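Local structure of putative sortase (2W1K) at residues G8-F12 / V63-L67; A111-A115 / T174-I178. The protein probably acts as a sortase transpeptidase, cleaving sorting signals of pilus proteins and linking the subunits into the pilus fibre of Streptococcus pneumoniae. All blocks are in the same frame, centred on the assembly; numbering follows the deposited sequence.

Contact 1: G8-F12 / V63-L67; sequences GHATF and VYGYL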
# COMPACT_ATOMS: atom_id res chain seq x y z
N GLY A 8 7.72 12.29 9.00
CA GLY A 8 6.56 11.53 9.33
C GLY A 8 6.97 10.09 9.54
O GLY A 8 6.51 9.46 10.47
N HIS A 9 7.84 9.61 8.66
CA HIS A 9 8.36 8.25 8.72
C HIS A 9 9.10 8.07 10.04
O HIS A 9 8.94 7.05 10.73
CB HIS A 9 9.31 7.94 7.55
CG HIS A 9 9.94 6.59 7.69
ND1 HIS A 9 11.24 6.40 8.10
CD2 HIS A 9 9.41 5.35 7.52
CE1 HIS A 9 11.50 5.11 8.16
NE2 HIS A 9 10.41 4.46 7.80
N ALA A 10 9.94 9.03 10.40
CA ALA A 10 10.69 8.80 11.63
C ALA A 10 9.68 8.79 12.79
O ALA A 10 9.83 7.98 13.73
CB ALA A 10 11.87 9.83 11.87
N THR A 11 8.66 9.64 12.75
CA THR A 11 7.73 9.58 13.88
C THR A 11 6.91 8.25 13.92
O THR A 11 6.83 7.56 14.99
CB THR A 11 6.84 10.90 14.08
OG1 THR A 11 5.47 10.67 13.68
CG2 THR A 11 7.44 12.15 13.35
N PHE A 12 6.33 7.89 12.76
CA PHE A 12 5.77 6.54 12.55
C PHE A 12 6.64 5.50 13.23
O PHE A 12 6.19 4.84 14.18
CB PHE A 12 5.62 6.18 11.07
CG PHE A 12 5.14 4.77 10.86
CD1 PHE A 12 3.87 4.38 11.31
CD2 PHE A 12 5.96 3.80 10.25
CE1 PHE A 12 3.43 3.06 11.13
CE2 PHE A 12 5.51 2.49 10.06
CZ PHE A 12 4.25 2.13 10.51
N VAL A 63 -1.49 6.52 10.48
CA VAL A 63 -0.66 5.94 9.46
C VAL A 63 -0.43 4.42 9.76
O VAL A 63 0.05 4.02 10.86
CB VAL A 63 0.66 6.67 9.43
CG1 VAL A 63 1.57 5.99 8.46
CG2 VAL A 63 0.39 8.18 9.06
N TYR A 64 -0.83 3.58 8.80
CA TYR A 64 -0.67 2.19 9.03
C TYR A 64 0.78 1.65 8.65
O TYR A 64 1.28 0.67 9.27
CB TYR A 64 -1.72 1.48 8.18
CG TYR A 64 -1.60 -0.07 8.24
CD1 TYR A 64 -1.87 -0.76 9.42
CD2 TYR A 64 -1.23 -0.82 7.10
CE1 TYR A 64 -1.76 -2.16 9.48
CE2 TYR A 64 -1.10 -2.22 7.17
CZ TYR A 64 -1.41 -2.86 8.34
OH TYR A 64 -1.35 -4.22 8.39
N GLY A 65 1.38 2.22 7.59
CA GLY A 65 2.71 1.80 7.08
C GLY A 65 3.33 2.93 6.28
O GLY A 65 2.69 3.97 6.06
N TYR A 66 4.60 2.75 5.90
CA TYR A 66 5.22 3.65 4.93
C TYR A 66 5.66 2.91 3.70
O TYR A 66 6.20 1.79 3.80
CB TYR A 66 6.45 4.41 5.49
CG TYR A 66 6.02 5.73 6.00
CD1 TYR A 66 5.43 5.79 7.24
CD2 TYR A 66 6.24 6.91 5.30
CE1 TYR A 66 5.03 6.95 7.78
CE2 TYR A 66 5.79 8.15 5.85
CZ TYR A 66 5.20 8.10 7.08
OH TYR A 66 4.72 9.15 7.78
N LEU A 67 5.51 3.57 2.56
CA LEU A 67 5.78 2.92 1.32
C LEU A 67 6.81 3.77 0.52
O LEU A 67 6.71 5.02 0.40
CB LEU A 67 4.46 2.74 0.52
CG LEU A 67 4.57 1.99 -0.83
CD1 LEU A 67 3.22 1.36 -1.17
CD2 LEU A 67 4.94 2.96 -2.01

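Contact 2: A111-A115 / T174-I178; sequences AGHRA and TCDPI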
# COMPACT_ATOMS: atom_id res chain seq x y z
N ALA A 111 -4.00 2.42 -3.14
CA ALA A 111 -4.32 3.37 -4.18
C ALA A 111 -3.55 4.70 -4.02
O ALA A 111 -3.09 5.07 -2.93
CB ALA A 111 -5.87 3.60 -4.23
N GLY A 112 -3.36 5.42 -5.13
CA GLY A 112 -2.92 6.79 -4.98
C GLY A 112 -3.26 7.63 -6.17
O GLY A 112 -3.36 7.09 -7.32
N HIS A 113 -3.40 8.95 -5.93
CA HIS A 113 -3.69 9.90 -7.04
C HIS A 113 -2.67 10.07 -8.12
O HIS A 113 -1.45 9.90 -7.90
CB HIS A 113 -4.02 11.26 -6.47
CG HIS A 113 -5.39 11.33 -5.91
ND1 HIS A 113 -6.49 10.85 -6.61
CD2 HIS A 113 -5.86 11.95 -4.80
CE1 HIS A 113 -7.58 11.15 -5.92
NE2 HIS A 113 -7.23 11.84 -4.84
N ARG A 114 -3.18 10.38 -9.31
CA ARG A 114 -2.34 10.52 -10.52
C ARG A 114 -1.87 11.97 -10.71
O ARG A 114 -0.71 12.23 -11.13
CB ARG A 114 -3.12 10.12 -11.75
CG ARG A 114 -2.20 9.93 -12.95
CD ARG A 114 -1.31 8.74 -12.64
NE ARG A 114 -0.35 8.40 -13.70
CZ ARG A 114 -0.56 7.66 -14.80
NH1 ARG A 114 -1.79 7.19 -15.17
NH2 ARG A 114 0.49 7.47 -15.60
N ALA A 115 -2.75 12.90 -10.41
CA ALA A 115 -2.53 14.33 -10.65
C ALA A 115 -3.31 15.20 -9.62
O ALA A 115 -3.99 16.13 -9.99
CB ALA A 115 -2.99 14.66 -12.04
N THR A 174 -3.92 3.45 -9.76
CA THR A 174 -4.09 4.88 -9.95
C THR A 174 -4.90 5.09 -11.18
O THR A 174 -5.22 4.11 -11.84
CB THR A 174 -2.73 5.63 -10.07
OG1 THR A 174 -2.96 7.02 -9.99
CG2 THR A 174 -1.94 5.33 -11.38
N CYS A 175 -5.25 6.38 -11.47
CA CYS A 175 -6.12 6.67 -12.62
C CYS A 175 -5.33 6.79 -13.94
O CYS A 175 -4.17 7.19 -13.96
CB CYS A 175 -7.01 7.89 -12.32
SG CYS A 175 -8.25 7.45 -11.10
N ASP A 176 -5.94 6.41 -15.04
CA ASP A 176 -5.24 6.48 -16.31
C ASP A 176 -6.32 6.61 -17.43
O ASP A 176 -7.41 6.06 -17.34
CB ASP A 176 -4.39 5.21 -16.43
CG ASP A 176 -3.54 5.14 -17.70
OD1 ASP A 176 -2.51 5.86 -17.80
OD2 ASP A 176 -3.91 4.35 -18.62
N PRO A 177 -6.00 7.33 -18.54
CA PRO A 177 -4.80 8.11 -18.78
C PRO A 177 -5.09 9.58 -18.39
O PRO A 177 -6.23 9.92 -18.04
CB PRO A 177 -4.57 7.91 -20.26
CG PRO A 177 -6.00 7.93 -20.78
CD PRO A 177 -6.82 7.19 -19.75
N ILE A 178 -4.06 10.41 -18.33
CA ILE A 178 -4.23 11.83 -18.05
C ILE A 178 -4.75 12.41 -19.36
O ILE A 178 -4.17 12.05 -20.43
CB ILE A 178 -2.80 12.41 -17.82
CG1 ILE A 178 -2.15 11.68 -16.62
CG2 ILE A 178 -2.80 13.87 -17.64
CD1 ILE A 178 -0.77 12.16 -16.27
O HOH W 1 0.04 5.90 -18.56

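Contact 1: G8-F12 / V63-L67
An aromatic cluster of H9, F12 and Y66 packs the N-terminal helix against the start of a β-strand. Y66 lays one face under H9 CA while its CD1/CE1 side meets F12, its ring large enough to serve both. The CA of H9 sits 3.7 Å from the ring centroid, in a CH-pi contact. With its ring anti to the backbone N (chi1 174°), H9 also turns an edge to that ring in an edge-to-face pair, planes at 82°; the leading atom, H9 CD2, is 3.7 Å from Y66 CG. F12 slides past Y66 in the opposite sense, its CB 3.4 Å from Y66 CE1 and the two rings oblique at 46°. Its far end runs on to the backbone, F12 CZ lying 3.5 Å from Y64 O, while F12 CD1 meets V63 CG1 at 4.0 Å. A bulky, wholly apolar ring thus suits this buried spot. Glycine suits position 8, where a CB would point toward Y66 and find no room beside its hydroxyl; Y66 OH is 3.0 Å from G8 C, without a hydrogen bond. H9 NE2 is hydrogen-bonded to D137, while F210 stacks on the ring. Segments 8-12 and 65-67 run in roughly opposite directions. Strand 65-69 is hydrogen-bonded to strand 74-80, Y64 and G65 both facing its V78 in a classic β-bulge, and Y66 also bonds through its backbone to D137 of strand 133-137.

Contact 2: A111-A115 / T174-I178
R114 and T174 cross at about a right angle, and each side chain ties the loop after strand 106-111 to the end of strand 168-176 in its own way. T174 holds OG1 anti to its backbone N, which aims the hydroxyl at the loop; OG1 donates to G112 O at 2.7 Å. A β-branched threonine serves both needs here, since its other branch, CG2, packs against the arginine chain, 3.7 Å from R114 CD. R114 starts out extended and then bends at chi2 (66°), which brings the guanidinium beside the D176 side chain, the two pointing the same way. Its NH1 is gripped twice, both partners lying close to the guanidinium plane: the bond from R114 NH1 to C175 O is 2.7 Å long, and the salt bridge to D176 OD1, 3.0 Å, is nearly straight at 164°. OD1 uses its anti lone pair, and the two flat groups are only 22° from coplanar. H113 and C175 belong to the AGHR and TLITC sequences of the sortase fold; in relatives this histidine and cysteine are catalytic, probably together with R184, whose side chain C175 touches. F45, on a loop, packs on C175 too, consistent with the lid of class C sortases. Following H113 directly and binding C175 O, R114 is probably a second-shell residue, further fixed by NE to R123 O and by an NH2 salt bridge to D126. A water at the guanidinium edge bridges the pair, donating to D176 OD1 at 2.7 Å and taking a weak bond from R114 NH2. I178 swings its CG1 back over the aliphatic part, 4.1 Å from R114 CG.

How the contacts relate
Both contacts are partly buried and reach the same β-sheet, yet they do not touch: their centres are 22 Å apart and their nearest atoms about 8 Å. Contact 1 fastens the N-terminal helix 5-15 to strand 65-69, and does so by rings and apolar surface without any hydrogen bond across it. Contact 2 joins a loop to the end of strand 168-176 through hydrogen bonds and a salt bridge, with an exposed isoleucine at its margin and water at its polar end. Apolar ring packing under the N-terminal helix thus contrasts with directed polar bonds beside the probable active site.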